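PDB 2E87: OBG-type G domain-containing protein from Pyrococcus horikoshii, which binds GDP in its Obg-type G domain and is probably a GTP-binding protein of the NOG1 family, its precise function unknown. Local coordinates for residues D15-K20 with N55-N60. Sequence-based numbering, arbitrary orientation.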
# COMPACT_ATOMS: atom_id res chain seq x y z
N ASP A 15 -13.76 -15.21 19.15
CA ASP A 15 -15.10 -15.56 19.62
C ASP A 15 -16.12 -15.73 18.51
O ASP A 15 -16.92 -16.68 18.52
CB ASP A 15 -15.62 -14.50 20.60
CG ASP A 15 -14.86 -14.48 21.90
OD1 ASP A 15 -14.33 -15.55 22.30
OD2 ASP A 15 -14.81 -13.40 22.53
N GLU A 16 -16.11 -14.82 17.54
CA GLU A 16 -17.06 -14.90 16.44
C GLU A 16 -16.81 -16.16 15.62
O GLU A 16 -17.74 -16.78 15.14
CB GLU A 16 -16.96 -13.65 15.53
CG GLU A 16 -17.14 -12.34 16.28
CD GLU A 16 -16.81 -11.09 15.44
OE1 GLU A 16 -15.90 -11.15 14.58
OE2 GLU A 16 -17.45 -10.03 15.67
N LEU A 17 -15.54 -16.54 15.46
CA LEU A 17 -15.23 -17.72 14.67
C LEU A 17 -15.66 -18.96 15.44
O LEU A 17 -16.19 -19.91 14.87
CB LEU A 17 -13.73 -17.82 14.39
CG LEU A 17 -13.27 -17.95 12.93
CD1 LEU A 17 -11.97 -18.77 12.92
CD2 LEU A 17 -14.32 -18.64 12.08
N ILE A 18 -15.42 -18.94 16.74
CA ILE A 18 -15.79 -20.05 17.59
C ILE A 18 -17.29 -20.26 17.50
O ILE A 18 -17.77 -21.35 17.22
CB ILE A 18 -15.41 -19.79 19.06
CG1 ILE A 18 -13.89 -19.83 19.22
CG2 ILE A 18 -16.07 -20.81 19.97
CD1 ILE A 18 -13.40 -19.35 20.59
N ASP A 19 -18.04 -19.18 17.73
CA ASP A 19 -19.49 -19.26 17.68
C ASP A 19 -20.00 -19.72 16.32
O ASP A 19 -20.89 -20.57 16.25
CB ASP A 19 -20.09 -17.90 18.05
CG ASP A 19 -19.98 -17.60 19.54
OD1 ASP A 19 -19.21 -18.30 20.24
OD2 ASP A 19 -20.65 -16.66 20.01
N LYS A 20 -19.42 -19.18 15.25
CA LYS A 20 -19.84 -19.56 13.91
C LYS A 20 -19.62 -21.06 13.73
O LYS A 20 -20.50 -21.78 13.30
CB LYS A 20 -19.04 -18.78 12.87
CG LYS A 20 -19.52 -18.93 11.43
CD LYS A 20 -18.61 -18.15 10.48
CE LYS A 20 -19.23 -17.94 9.10
NZ LYS A 20 -20.47 -17.11 9.22
N ASN A 55 -13.56 -27.47 9.49
CA ASN A 55 -13.74 -26.85 8.18
C ASN A 55 -14.20 -25.42 8.19
O ASN A 55 -13.74 -24.61 7.39
CB ASN A 55 -14.69 -27.66 7.32
CG ASN A 55 -13.98 -28.72 6.54
OD1 ASN A 55 -13.62 -29.76 7.09
ND2 ASN A 55 -13.74 -28.45 5.25
N VAL A 56 -15.12 -25.10 9.09
CA VAL A 56 -15.62 -23.75 9.15
C VAL A 56 -14.52 -22.80 9.59
O VAL A 56 -14.37 -21.73 9.02
CB VAL A 56 -16.83 -23.68 10.10
CG1 VAL A 56 -17.19 -22.24 10.40
CG2 VAL A 56 -18.00 -24.38 9.44
N VAL A 57 -13.75 -23.19 10.59
CA VAL A 57 -12.67 -22.34 11.06
C VAL A 57 -11.60 -22.18 9.99
O VAL A 57 -11.18 -21.06 9.68
CB VAL A 57 -12.01 -22.91 12.33
CG1 VAL A 57 -10.73 -22.15 12.62
CG2 VAL A 57 -12.97 -22.81 13.50
N ARG A 58 -11.16 -23.29 9.42
CA ARG A 58 -10.11 -23.24 8.42
C ARG A 58 -10.54 -22.50 7.17
O ARG A 58 -9.74 -21.80 6.56
CB ARG A 58 -9.63 -24.65 8.10
CG ARG A 58 -8.74 -25.24 9.21
CD ARG A 58 -8.77 -26.76 9.23
NE ARG A 58 -8.46 -27.29 7.92
CZ ARG A 58 -9.27 -28.07 7.21
NH1 ARG A 58 -10.46 -28.41 7.69
NH2 ARG A 58 -8.89 -28.47 6.01
N ASP A 59 -11.81 -22.61 6.80
CA ASP A 59 -12.27 -21.91 5.62
C ASP A 59 -12.27 -20.41 5.82
O ASP A 59 -11.79 -19.68 4.95
CB ASP A 59 -13.67 -22.38 5.22
CG ASP A 59 -13.68 -23.79 4.66
OD1 ASP A 59 -12.58 -24.35 4.39
OD2 ASP A 59 -14.78 -24.35 4.49
N ASN A 60 -12.77 -19.93 6.95
CA ASN A 60 -12.78 -18.49 7.19
C ASN A 60 -11.35 -17.95 7.30
O ASN A 60 -11.00 -16.96 6.65
CB ASN A 60 -13.61 -18.14 8.43
CG ASN A 60 -15.13 -18.23 8.19
OD1 ASN A 60 -15.77 -17.26 7.77
ND2 ASN A 60 -15.70 -19.41 8.42
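Leu-17 makes the largest share of this contact between helices 14-30 and 38-67, whose local axes come within 9.4 Å and run roughly antiparallel, at 138°. Its CD1 touches CG1 of Val-57 at 3.6 Å, where the two side chains cross obliquely, while CD2 lies 3.8 Å from CB of Asn-60, the leucine and asparagine running past each other in opposite directions. A branched leucine suits this place: its fork reaches two residues of the facing helix, and Leu-140 of helix 122-142 also packs on it. One turn on, Lys-20 extends its chain with CG anti to the backbone N (chi1 -171°) and bends only at chi4. Its CG meets CG1 of Val-56 at 4.2 Å, and its CE approaches OD1 of Asn-60 at 3.8 Å, so the methylenes do the touching. Asn-60 does not hydrogen-bond across the contact; its ND2 turns back to O of Val-56 (2.7 Å, N-H...O angle 166°), reaching it from above the carbonyl plane. That oxygen also accepts from the backbone N of Asn-60, and the ND2 bond, nearly in the amide plane, fixes the amide's rotation beside the lysine. An alanine in place of Asn-60 would lose the ND2 bond and would probably loosen the packing along Lys-20. Beta-branched Val-56 and Val-57 offer compact surfaces that also touch Ala-21. Packing between roughly antiparallel helices is characteristic of a helical bundle, here the NOG1 N-terminal helical domain.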